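Local coordinates for protein elongation factor G (Thermus thermophilus, PDB 2DY1) that binds GTP with magnesium and probably acts as a GTPase during the elongation step of protein synthesis, at residues L14-A18 with Q112-A118; A101-A107 with R129-K135; P155-L161 with L246-L252. All coordinates share one frame; numbering follows the deposited sequence.

Interaction 1: L14-A18 with Q112-A118. With GTP (guanosine-5'-triphosphate), chain C.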
loop_
_atom_site.group_PDB
_atom_site.type_symbol
_atom_site.label_atom_id
_atom_site.label_comp_id
_atom_site.label_asym_id
_atom_site.label_seq_id
_atom_site.Cartn_x
_atom_site.Cartn_y
_atom_site.Cartn_z
ATOM N N LEU A 14 6.430 9.905 -10.923
ATOM C CA LEU A 14 5.739 11.172 -10.645
ATOM C C LEU A 14 4.731 10.817 -9.548
ATOM O O LEU A 14 3.765 10.047 -9.768
ATOM C CB LEU A 14 5.041 11.649 -11.920
ATOM C CG LEU A 14 4.085 12.833 -11.802
ATOM C CD1 LEU A 14 4.788 14.043 -11.187
ATOM C CD2 LEU A 14 3.605 13.162 -13.200
ATOM N N VAL A 15 4.951 11.386 -8.364
ATOM C CA VAL A 15 4.140 11.085 -7.189
ATOM C C VAL A 15 3.680 12.371 -6.540
ATOM O O VAL A 15 4.122 13.456 -6.920
ATOM C CB VAL A 15 4.955 10.277 -6.165
ATOM C CG1 VAL A 15 5.298 8.901 -6.754
ATOM C CG2 VAL A 15 6.285 11.010 -5.823
ATOM N N GLY A 16 2.779 12.247 -5.581
ATOM C CA GLY A 16 2.288 13.438 -4.898
ATOM C C GLY A 16 0.868 13.207 -4.410
ATOM O O GLY A 16 0.229 12.236 -4.789
ATOM N N HIS A 17 0.377 14.099 -3.568
ATOM C CA HIS A 17 -0.965 13.973 -3.032
ATOM C C HIS A 17 -2.003 13.927 -4.125
ATOM O O HIS A 17 -1.837 14.498 -5.206
ATOM C CB HIS A 17 -1.271 15.168 -2.128
ATOM C CG HIS A 17 -2.441 14.961 -1.218
ATOM N ND1 HIS A 17 -2.331 14.340 0.008
ATOM C CD2 HIS A 17 -3.744 15.300 -1.355
ATOM C CE1 HIS A 17 -3.518 14.303 0.586
ATOM N NE2 HIS A 17 -4.393 14.879 -0.220
ATOM N N ALA A 18 -3.113 13.272 -3.811
ATOM C CA ALA A 18 -4.206 13.165 -4.747
ATOM C C ALA A 18 -4.620 14.541 -5.265
ATOM O O ALA A 18 -4.804 15.482 -4.487
ATOM C CB ALA A 18 -5.387 12.482 -4.060
ATOM N N GLN A 112 1.214 17.929 1.571
ATOM C CA GLN A 112 0.094 17.257 2.212
ATOM C C GLN A 112 0.543 15.886 2.700
ATOM O O GLN A 112 1.681 15.479 2.467
ATOM C CB GLN A 112 -1.074 17.142 1.227
ATOM C CG GLN A 112 -1.644 18.509 0.824
ATOM C CD GLN A 112 -2.588 18.455 -0.359
ATOM O OE1 GLN A 112 -2.160 18.419 -1.522
ATOM N NE2 GLN A 112 -3.883 18.441 -0.075
ATOM N N VAL A 113 -0.336 15.181 3.403
ATOM C CA VAL A 113 0.033 13.874 3.918
ATOM C C VAL A 113 0.500 12.942 2.806
ATOM O O VAL A 113 1.492 12.230 2.971
ATOM C CB VAL A 113 -1.134 13.232 4.685
ATOM C CG1 VAL A 113 -0.764 11.822 5.120
ATOM C CG2 VAL A 113 -1.447 14.077 5.914
ATOM N N GLY A 114 -0.191 12.968 1.668
ATOM C CA GLY A 114 0.194 12.105 0.559
ATOM C C GLY A 114 1.544 12.464 -0.033
ATOM O O GLY A 114 2.236 11.612 -0.609
ATOM N N THR A 115 1.918 13.736 0.092
ATOM C CA THR A 115 3.191 14.230 -0.407
ATOM C C THR A 115 4.277 13.617 0.478
ATOM O O THR A 115 5.259 13.077 -0.016
ATOM C CB THR A 115 3.287 15.771 -0.276
ATOM O OG1 THR A 115 2.061 16.377 -0.707
ATOM C CG2 THR A 115 4.429 16.299 -1.119
ATOM N N GLU A 116 4.082 13.715 1.792
ATOM C CA GLU A 116 5.039 13.174 2.751
ATOM C C GLU A 116 5.223 11.672 2.594
ATOM O O GLU A 116 6.340 11.180 2.665
ATOM C CB GLU A 116 4.587 13.479 4.187
ATOM C CG GLU A 116 4.771 14.926 4.591
ATOM C CD GLU A 116 6.225 15.276 4.904
ATOM O OE1 GLU A 116 7.127 14.451 4.628
ATOM O OE2 GLU A 116 6.464 16.385 5.427
ATOM N N ARG A 117 4.130 10.943 2.390
ATOM C CA ARG A 117 4.254 9.495 2.242
ATOM C C ARG A 117 5.143 9.121 1.062
ATOM O O ARG A 117 6.013 8.252 1.179
ATOM C CB ARG A 117 2.902 8.829 2.020
ATOM C CG ARG A 117 1.871 8.934 3.125
ATOM C CD ARG A 117 0.784 7.935 2.784
ATOM N NE ARG A 117 -0.563 8.297 3.214
ATOM C CZ ARG A 117 -1.517 8.846 2.480
ATOM N NH1 ARG A 117 -1.275 9.135 1.229
ATOM N NH2 ARG A 117 -2.705 9.083 3.014
ATOM N N ALA A 118 4.911 9.752 -0.086
ATOM C CA ALA A 118 5.715 9.437 -1.265
ATOM C C ALA A 118 7.159 9.881 -1.041
ATOM O O ALA A 118 8.094 9.182 -1.428
ATOM C CB ALA A 118 5.130 10.116 -2.498
HETATM P PG GTP C . -4.530 11.680 -8.614
HETATM O O1G GTP C . -6.049 11.405 -8.168
HETATM O O2G GTP C . -4.149 10.692 -9.819
HETATM O O3G GTP C . -3.571 11.591 -7.490
HETATM O O3B GTP C . -4.621 13.172 -9.215
HETATM P PB GTP C . -3.507 13.855 -10.147
HETATM O O1B GTP C . -2.381 14.297 -9.293
HETATM O O2B GTP C . -3.196 12.962 -11.289
HETATM O O3A GTP C . -4.254 15.198 -10.607
HETATM P PA GTP C . -5.080 15.346 -11.974
HETATM O O1A GTP C . -4.129 15.507 -13.096
HETATM O O2A GTP C . -6.085 14.260 -12.045
HETATM O "O5'" GTP C . -5.831 16.753 -11.777
HETATM C "C5'" GTP C . -6.931 16.820 -10.868
HETATM C "C4'" GTP C . -7.720 18.106 -11.102
HETATM O "O4'" GTP C . -6.773 19.185 -11.041
HETATM C "C3'" GTP C . -8.296 18.113 -12.520
HETATM O "O3'" GTP C . -9.515 18.862 -12.526
HETATM C "C2'" GTP C . -7.219 18.849 -13.316
HETATM O "O2'" GTP C . -7.824 19.509 -14.433
HETATM C "C1'" GTP C . -6.838 19.906 -12.281
HETATM N N9 GTP C . -5.522 20.530 -12.548
HETATM C C8 GTP C . -4.370 19.885 -12.728
HETATM N N7 GTP C . -3.373 20.764 -12.807
HETATM C C5 GTP C . -3.892 21.982 -12.682
HETATM C C6 GTP C . -3.348 23.262 -12.687
HETATM O O6 GTP C . -2.135 23.450 -12.777
HETATM N N1 GTP C . -4.211 24.356 -12.547
HETATM C C2 GTP C . -5.588 24.147 -12.401
HETATM N N2 GTP C . -6.411 25.182 -12.265
HETATM N N3 GTP C . -6.075 22.896 -12.396
HETATM C C4 GTP C . -5.266 21.835 -12.530
HETATM O O HOH W 1 1.501 16.827 -3.197
HETATM O O HOH W 2 -3.210 18.158 -4.046
#

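Interaction 2: A101-A107 with R129-K135. With GTP (guanosine-5'-triphosphate), chain C.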
loop_
_atom_site.group_PDB
_atom_site.type_symbol
_atom_site.label_atom_id
_atom_site.label_comp_id
_atom_site.label_asym_id
_atom_site.label_seq_id
_atom_site.Cartn_x
_atom_site.Cartn_y
_atom_site.Cartn_z
ATOM N N ALA A 101 12.425 10.603 -8.027
ATOM C CA ALA A 101 11.017 10.917 -7.827
ATOM C C ALA A 101 10.754 12.382 -8.168
ATOM O O ALA A 101 11.499 13.258 -7.747
ATOM C CB ALA A 101 10.639 10.667 -6.383
ATOM N N LEU A 102 9.720 12.631 -8.966
ATOM C CA LEU A 102 9.287 13.991 -9.301
ATOM C C LEU A 102 8.038 14.116 -8.441
ATOM O O LEU A 102 7.065 13.388 -8.645
ATOM C CB LEU A 102 8.931 14.106 -10.787
ATOM C CG LEU A 102 8.256 15.419 -11.221
ATOM C CD1 LEU A 102 9.170 16.640 -10.883
ATOM C CD2 LEU A 102 7.985 15.388 -12.744
ATOM N N VAL A 103 8.058 15.041 -7.493
ATOM C CA VAL A 103 6.966 15.172 -6.533
ATOM C C VAL A 103 6.131 16.403 -6.830
ATOM O O VAL A 103 6.608 17.516 -6.690
ATOM C CB VAL A 103 7.562 15.262 -5.087
ATOM C CG1 VAL A 103 6.453 15.258 -4.046
ATOM C CG2 VAL A 103 8.549 14.079 -4.842
ATOM N N ALA A 104 4.882 16.191 -7.264
ATOM C CA ALA A 104 3.982 17.298 -7.580
ATOM C C ALA A 104 3.415 17.842 -6.285
ATOM O O ALA A 104 3.016 17.082 -5.392
ATOM C CB ALA A 104 2.826 16.821 -8.464
ATOM N N VAL A 105 3.401 19.168 -6.188
ATOM C CA VAL A 105 2.875 19.854 -5.011
ATOM C C VAL A 105 1.977 20.989 -5.503
ATOM O O VAL A 105 2.414 21.864 -6.247
ATOM C CB VAL A 105 4.033 20.462 -4.156
ATOM C CG1 VAL A 105 3.470 21.360 -3.025
ATOM C CG2 VAL A 105 4.874 19.346 -3.573
ATOM N N SER A 106 0.712 20.975 -5.089
ATOM C CA SER A 106 -0.216 22.039 -5.474
ATOM C C SER A 106 0.137 23.322 -4.708
ATOM O O SER A 106 0.332 23.283 -3.493
ATOM C CB SER A 106 -1.652 21.616 -5.124
ATOM O OG SER A 106 -2.498 22.748 -5.060
ATOM N N ALA A 107 0.219 24.446 -5.413
ATOM C CA ALA A 107 0.555 25.709 -4.773
ATOM C C ALA A 107 -0.530 26.117 -3.782
ATOM O O ALA A 107 -0.274 26.890 -2.868
ATOM C CB ALA A 107 0.741 26.801 -5.820
ATOM N N ARG A 129 15.184 13.552 -5.395
ATOM C CA ARG A 129 13.838 14.102 -5.480
ATOM C C ARG A 129 13.870 15.513 -6.055
ATOM O O ARG A 129 14.795 16.289 -5.791
ATOM C CB ARG A 129 13.182 14.161 -4.095
ATOM C CG ARG A 129 12.508 12.860 -3.632
ATOM C CD ARG A 129 12.817 12.624 -2.161
ATOM N NE ARG A 129 14.218 12.205 -2.059
ATOM C CZ ARG A 129 14.976 12.375 -0.986
ATOM N NH1 ARG A 129 14.479 12.962 0.100
ATOM N NH2 ARG A 129 16.239 11.969 -1.009
ATOM N N MET A 130 12.876 15.817 -6.883
ATOM C CA MET A 130 12.698 17.146 -7.478
ATOM C C MET A 130 11.223 17.440 -7.212
ATOM O O MET A 130 10.424 16.518 -7.148
ATOM C CB MET A 130 12.976 17.099 -8.994
ATOM C CG MET A 130 12.422 18.230 -9.830
ATOM S SD MET A 130 12.760 17.874 -11.602
ATOM C CE MET A 130 14.521 18.097 -11.557
ATOM N N VAL A 131 10.877 18.708 -7.012
ATOM C CA VAL A 131 9.488 19.102 -6.761
ATOM C C VAL A 131 8.985 19.887 -7.948
ATOM O O VAL A 131 9.731 20.681 -8.519
ATOM C CB VAL A 131 9.400 20.066 -5.543
ATOM C CG1 VAL A 131 7.987 20.657 -5.408
ATOM C CG2 VAL A 131 9.779 19.326 -4.262
ATOM N N VAL A 132 7.730 19.666 -8.339
ATOM C CA VAL A 132 7.132 20.488 -9.389
ATOM C C VAL A 132 5.873 21.098 -8.775
ATOM O O VAL A 132 5.004 20.394 -8.265
ATOM C CB VAL A 132 6.820 19.702 -10.721
ATOM C CG1 VAL A 132 5.948 18.491 -10.479
ATOM C CG2 VAL A 132 6.167 20.657 -11.727
ATOM N N VAL A 133 5.809 22.428 -8.783
ATOM C CA VAL A 133 4.675 23.145 -8.205
ATOM C C VAL A 133 3.643 23.422 -9.273
ATOM O O VAL A 133 3.907 24.105 -10.275
ATOM C CB VAL A 133 5.138 24.469 -7.581
ATOM C CG1 VAL A 133 3.912 25.237 -7.054
ATOM C CG2 VAL A 133 6.132 24.183 -6.456
ATOM N N THR A 134 2.459 22.866 -9.036
ATOM C CA THR A 134 1.323 22.987 -9.947
ATOM C C THR A 134 0.246 23.907 -9.390
ATOM O O THR A 134 0.327 24.355 -8.257
ATOM C CB THR A 134 0.657 21.631 -10.122
ATOM O OG1 THR A 134 0.223 21.171 -8.827
ATOM C CG2 THR A 134 1.650 20.624 -10.735
ATOM N N LYS A 135 -0.764 24.165 -10.219
ATOM C CA LYS A 135 -1.929 24.957 -9.818
ATOM C C LYS A 135 -1.698 26.376 -9.295
ATOM O O LYS A 135 -2.556 26.926 -8.591
ATOM C CB LYS A 135 -2.737 24.161 -8.776
ATOM C CG LYS A 135 -3.216 22.807 -9.287
ATOM C CD LYS A 135 -4.188 22.147 -8.284
ATOM C CE LYS A 135 -4.869 20.910 -8.873
ATOM N NZ LYS A 135 -5.970 20.368 -7.991
HETATM P PG GTP C . -4.530 11.680 -8.614
HETATM O O1G GTP C . -6.049 11.405 -8.168
HETATM O O2G GTP C . -4.149 10.692 -9.819
HETATM O O3G GTP C . -3.571 11.591 -7.490
HETATM O O3B GTP C . -4.621 13.172 -9.215
HETATM P PB GTP C . -3.507 13.855 -10.147
HETATM O O1B GTP C . -2.381 14.297 -9.293
HETATM O O2B GTP C . -3.196 12.962 -11.289
HETATM O O3A GTP C . -4.254 15.198 -10.607
HETATM P PA GTP C . -5.080 15.346 -11.974
HETATM O O1A GTP C . -4.129 15.507 -13.096
HETATM O O2A GTP C . -6.085 14.260 -12.045
HETATM O "O5'" GTP C . -5.831 16.753 -11.777
HETATM C "C5'" GTP C . -6.931 16.820 -10.868
HETATM C "C4'" GTP C . -7.720 18.106 -11.102
HETATM O "O4'" GTP C . -6.773 19.185 -11.041
HETATM C "C3'" GTP C . -8.296 18.113 -12.520
HETATM O "O3'" GTP C . -9.515 18.862 -12.526
HETATM C "C2'" GTP C . -7.219 18.849 -13.316
HETATM O "O2'" GTP C . -7.824 19.509 -14.433
HETATM C "C1'" GTP C . -6.838 19.906 -12.281
HETATM N N9 GTP C . -5.522 20.530 -12.548
HETATM C C8 GTP C . -4.370 19.885 -12.728
HETATM N N7 GTP C . -3.373 20.764 -12.807
HETATM C C5 GTP C . -3.892 21.982 -12.682
HETATM C C6 GTP C . -3.348 23.262 -12.687
HETATM O O6 GTP C . -2.135 23.450 -12.777
HETATM N N1 GTP C . -4.211 24.356 -12.547
HETATM C C2 GTP C . -5.588 24.147 -12.401
HETATM N N2 GTP C . -6.411 25.182 -12.265
HETATM N N3 GTP C . -6.075 22.896 -12.396
HETATM C C4 GTP C . -5.266 21.835 -12.530
#

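Interaction 3: P155-L161 with L246-L252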
loop_
_atom_site.group_PDB
_atom_site.type_symbol
_atom_site.label_atom_id
_atom_site.label_comp_id
_atom_site.label_asym_id
_atom_site.label_seq_id
_atom_site.Cartn_x
_atom_site.Cartn_y
_atom_site.Cartn_z
ATOM N N PRO A 155 16.913 20.968 2.076
ATOM C CA PRO A 155 17.691 21.611 1.025
ATOM C C PRO A 155 17.074 21.759 -0.362
ATOM O O PRO A 155 17.600 21.252 -1.345
ATOM C CB PRO A 155 18.997 20.815 1.028
ATOM C CG PRO A 155 18.536 19.444 1.378
ATOM C CD PRO A 155 17.490 19.658 2.440
ATOM N N ILE A 156 15.972 22.493 -0.440
ATOM C CA ILE A 156 15.355 22.731 -1.738
ATOM C C ILE A 156 16.201 23.730 -2.519
ATOM O O ILE A 156 16.988 24.499 -1.945
ATOM C CB ILE A 156 13.907 23.260 -1.614
ATOM C CG1 ILE A 156 13.872 24.526 -0.752
ATOM C CG2 ILE A 156 13.027 22.178 -1.031
ATOM C CD1 ILE A 156 13.034 25.638 -1.334
ATOM N N LEU A 157 16.045 23.721 -3.835
ATOM C CA LEU A 157 16.819 24.604 -4.689
ATOM C C LEU A 157 15.869 25.194 -5.731
ATOM O O LEU A 157 15.523 24.540 -6.708
ATOM C CB LEU A 157 17.925 23.806 -5.380
ATOM C CG LEU A 157 18.981 24.626 -6.120
ATOM C CD1 LEU A 157 19.979 25.188 -5.113
ATOM C CD2 LEU A 157 19.697 23.759 -7.117
ATOM N N PRO A 158 15.438 26.444 -5.533
ATOM C CA PRO A 158 14.520 27.052 -6.507
ATOM C C PRO A 158 15.149 27.253 -7.878
ATOM O O PRO A 158 16.137 27.957 -8.018
ATOM C CB PRO A 158 14.147 28.391 -5.860
ATOM C CG PRO A 158 14.374 28.139 -4.380
ATOM C CD PRO A 158 15.642 27.317 -4.368
ATOM N N ILE A 159 14.580 26.627 -8.896
ATOM C CA ILE A 159 15.066 26.781 -10.256
ATOM C C ILE A 159 14.244 27.871 -10.924
ATOM O O ILE A 159 14.764 28.691 -11.682
ATOM C CB ILE A 159 14.881 25.470 -11.077
ATOM C CG1 ILE A 159 15.672 24.332 -10.425
ATOM C CG2 ILE A 159 15.262 25.692 -12.536
ATOM C CD1 ILE A 159 17.142 24.636 -10.221
ATOM N N ASP A 160 12.946 27.874 -10.632
ATOM C CA ASP A 160 12.032 28.827 -11.249
ATOM C C ASP A 160 11.341 29.696 -10.223
ATOM O O ASP A 160 11.117 29.268 -9.085
ATOM C CB ASP A 160 10.872 28.098 -11.952
ATOM C CG ASP A 160 11.325 27.171 -13.049
ATOM O OD1 ASP A 160 12.126 27.622 -13.894
ATOM O OD2 ASP A 160 10.855 26.001 -13.077
ATOM N N LEU A 161 10.991 30.899 -10.674
ATOM C CA LEU A 161 10.159 31.827 -9.909
ATOM C C LEU A 161 9.030 32.159 -10.900
ATOM O O LEU A 161 9.188 32.052 -12.108
ATOM C CB LEU A 161 10.916 33.090 -9.512
ATOM C CG LEU A 161 12.024 32.860 -8.490
ATOM C CD1 LEU A 161 12.698 34.208 -8.229
ATOM C CD2 LEU A 161 11.494 32.258 -7.195
ATOM N N LEU A 246 21.302 15.667 -2.001
ATOM C CA LEU A 246 21.745 16.813 -1.211
ATOM C C LEU A 246 21.031 18.116 -1.575
ATOM O O LEU A 246 21.111 19.105 -0.839
ATOM C CB LEU A 246 23.259 16.988 -1.359
ATOM C CG LEU A 246 24.101 15.784 -0.909
ATOM C CD1 LEU A 246 25.561 16.080 -1.191
ATOM C CD2 LEU A 246 23.876 15.507 0.570
ATOM N N LEU A 247 20.347 18.118 -2.718
ATOM C CA LEU A 247 19.597 19.297 -3.143
ATOM C C LEU A 247 18.352 18.788 -3.851
ATOM O O LEU A 247 18.411 17.796 -4.565
ATOM C CB LEU A 247 20.400 20.164 -4.102
ATOM C CG LEU A 247 21.598 20.954 -3.530
ATOM C CD1 LEU A 247 22.266 21.722 -4.669
ATOM C CD2 LEU A 247 21.132 21.895 -2.419
ATOM N N TYR A 248 17.244 19.494 -3.664
ATOM C CA TYR A 248 15.974 19.114 -4.279
ATOM C C TYR A 248 15.509 20.279 -5.158
ATOM O O TYR A 248 14.954 21.250 -4.654
ATOM C CB TYR A 248 14.934 18.853 -3.188
ATOM C CG TYR A 248 15.389 17.852 -2.139
ATOM C CD1 TYR A 248 15.321 18.167 -0.783
ATOM C CD2 TYR A 248 15.894 16.600 -2.507
ATOM C CE1 TYR A 248 15.749 17.269 0.193
ATOM C CE2 TYR A 248 16.324 15.699 -1.540
ATOM C CZ TYR A 248 16.248 16.046 -0.192
ATOM O OH TYR A 248 16.686 15.151 0.763
ATOM N N PRO A 249 15.715 20.193 -6.478
ATOM C CA PRO A 249 15.285 21.297 -7.347
ATOM C C PRO A 249 13.779 21.504 -7.269
ATOM O O PRO A 249 13.038 20.529 -7.148
ATOM C CB PRO A 249 15.683 20.835 -8.743
ATOM C CG PRO A 249 16.774 19.811 -8.505
ATOM C CD PRO A 249 16.307 19.092 -7.261
ATOM N N VAL A 250 13.347 22.767 -7.335
ATOM C CA VAL A 250 11.922 23.084 -7.318
ATOM C C VAL A 250 11.597 23.803 -8.622
ATOM O O VAL A 250 12.122 24.888 -8.914
ATOM C CB VAL A 250 11.555 24.012 -6.134
ATOM C CG1 VAL A 250 10.042 24.304 -6.137
ATOM C CG2 VAL A 250 11.954 23.373 -4.823
ATOM N N ALA A 251 10.731 23.185 -9.414
ATOM C CA ALA A 251 10.318 23.723 -10.693
ATOM C C ALA A 251 8.850 24.134 -10.617
ATOM O O ALA A 251 8.121 23.716 -9.722
ATOM C CB ALA A 251 10.503 22.667 -11.790
ATOM N N LEU A 252 8.455 24.969 -11.562
ATOM C CA LEU A 252 7.083 25.442 -11.644
ATOM C C LEU A 252 6.528 25.042 -13.004
ATOM O O LEU A 252 7.111 25.386 -14.040
ATOM C CB LEU A 252 7.100 26.976 -11.498
ATOM C CG LEU A 252 5.866 27.864 -11.459
ATOM C CD1 LEU A 252 4.889 27.435 -10.371
ATOM C CD2 LEU A 252 6.370 29.291 -11.192
#

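Interaction 1: L14-A18 with Q112-A118
The His17 ring lies against the side chain of Gln112, which crosses it at about a right angle. Gln112 CB sits over one face, 3.6 Å from the ring centroid, and makes a CH-pi contact. Further along, the amide group of Gln112 covers the ring near CD2, with its CD 3.5 Å from His17 CD2 and the two planes 30° apart. His17 CG is anti to the backbone N (chi1 -163°), which swings the ring toward the helix start. There His17 ND1 accepts a hydrogen bond of 3.0 Å from Gly114 N. The donor lies in the ring plane, but the bond is bent (139° at the hydrogen). This contact fixes the turn of the ring. A side chain at position 114 would run into ND1, so glycine suits this place.

Gln112 is the N-cap residue. Its backbone N donates to Thr115 OG1 at 2.9 Å, a bond from the N-cap residue to a side chain in the first turn. One water joins Thr115 OG1 to His17 N, and another joins Gln112 OE1 to Ala18 O. These waters extend the direct contact toward the loop that holds the nucleotide. Ala18 CA comes within 3.2 Å of GTP O3G. Farther up the helix the contact turns apolar: Val15 CG2 meets Ala118 CB at 3.6 Å.

Gly16 begins the P-loop (Walker A) pattern. At its backbone angles a CB would press on the carbonyl O of Val15, and its own O is bonded to Lys22 NZ. The contact thus ties the start of the P-loop to the N-terminus of helix 113-124. Strand 9-16 lies beside strand 100-106 in the sheet, and Thr115 and Val15 both pack on Val103 of that strand.

Interaction 2: A101-A107 with R129-K135
Leu102 and Val132 interlock on one face of a parallel strand pair. With helix 113-124 between them in the chain, the two strands form a beta-alpha-beta crossover of the P-loop GTPase fold. Six backbone hydrogen bonds alternate from strand to strand, from Met130 N on Ala101 O to Ala107 N on Thr134 O.

On the face of Leu102, Ala104, Met130 and Val132, the bump is Leu102 CD1. It drops into the hollow between Met130 CG, at 3.8 Å, and Val132 CG1, at 3.7 Å. The Leu102 side chain slants across those of Met130 and Val132. Val132 CG1 stands between its backbone N and carbonyl carbon (chi1 55°) and leans across the small Ala104, 3.7 Å from Ala104 CA. Ser20 and helix 261-271 help cover this face.

On the other face the fit is staggered. Val105 CG2 reaches back to Val131 CG1, at 3.8 Å, and not to its partner Val133. Val133 CG1 in turn reaches forward to Ala107 CB, at 3.7 Å. Ala101 CB rests against the base of Arg129. The arginine then leads away: NE bonds to Leu127 O, NH1 makes a salt bridge with Glu123, and the group makes a cation-pi contact with Trp119. Helix 113-124 packs on this face.

At the C-terminal end the pair opens on the nucleotide. Thr134, Lys135 and Asp137 match the NKXD guanine-recognition motif, with threonine in the first place. Thr134 OG1 bonds to Ser20 O. The extended chain of Lys135 runs over the guanine ring, and its NZ bonds to Gly19 O and weakly to the ribose. Lys135 CG lies 3.4 Å from GTP C6, and Lys135 N donates to GTP O6 at 3.0 Å.

Interaction 3: P155-L161 with L246-L252
Pro155 and Tyr248 meet at a slant, with Pro155 CD 3.7 Å from Tyr248 CE1. The Tyr248 ring goes on to an edge-to-face contact with Trp119. Ile156 and Val250 share the same face of the sheet. Val250 CG1 is anti to the backbone N (chi1 -179°), which leaves CG2 beside that N, 3.8 Å from Ile156 CB. On the other face Leu157 meets Leu247 loosely, methyl to methyl, under helices 198-213 and 231-243. Farther on, Ile159 and Pro249 lie side by side and point the same way, with Ile159 CG1 3.9 Å from Pro249 CB.

The strands are parallel and joined by four backbone bonds, from Tyr248 N on Pro155 O to Ile159 N on Val250 O. Pro249, which has no N-H to give, makes none of these bonds; they use Tyr248 and Val250.

Strand 156-165 is broken near Ile159, and there a side chain takes over. Asp160 OD2 accepts from Leu252 N at 3.0 Å, through its anti lone pair and nearly straight (161° at the hydrogen). With an alanine here, Leu252 N would probably lose this acceptor and the end of strand 248-252 would be held less firmly. The pairing therefore combines backbone bonds and apolar cover with a buried carboxylate, whose charge is probably eased in part by this amide.

All three interactions lie in the GTP-binding domain and reach one mixed sheet. Five neighbouring strands of it run in the order 9-16, 100-106, 129-134, 248-252, 156-165. Interaction 2 sits in the middle. Its centre is about 9 Å from that of interaction 1 and about 10 Å from that of interaction 3, and it touches both. Interactions 1 and 3 do not touch; their centres are about 17 Å apart. Along the chain the segments of interactions 1 and 2 alternate, because helix 113-124 belongs to the crossover between strands 100-106 and 129-134. Interaction 3 follows both. Interactions 1 and 2 reach GTP at its phosphate and guanine ends, and interaction 3 continues the sheet beyond them.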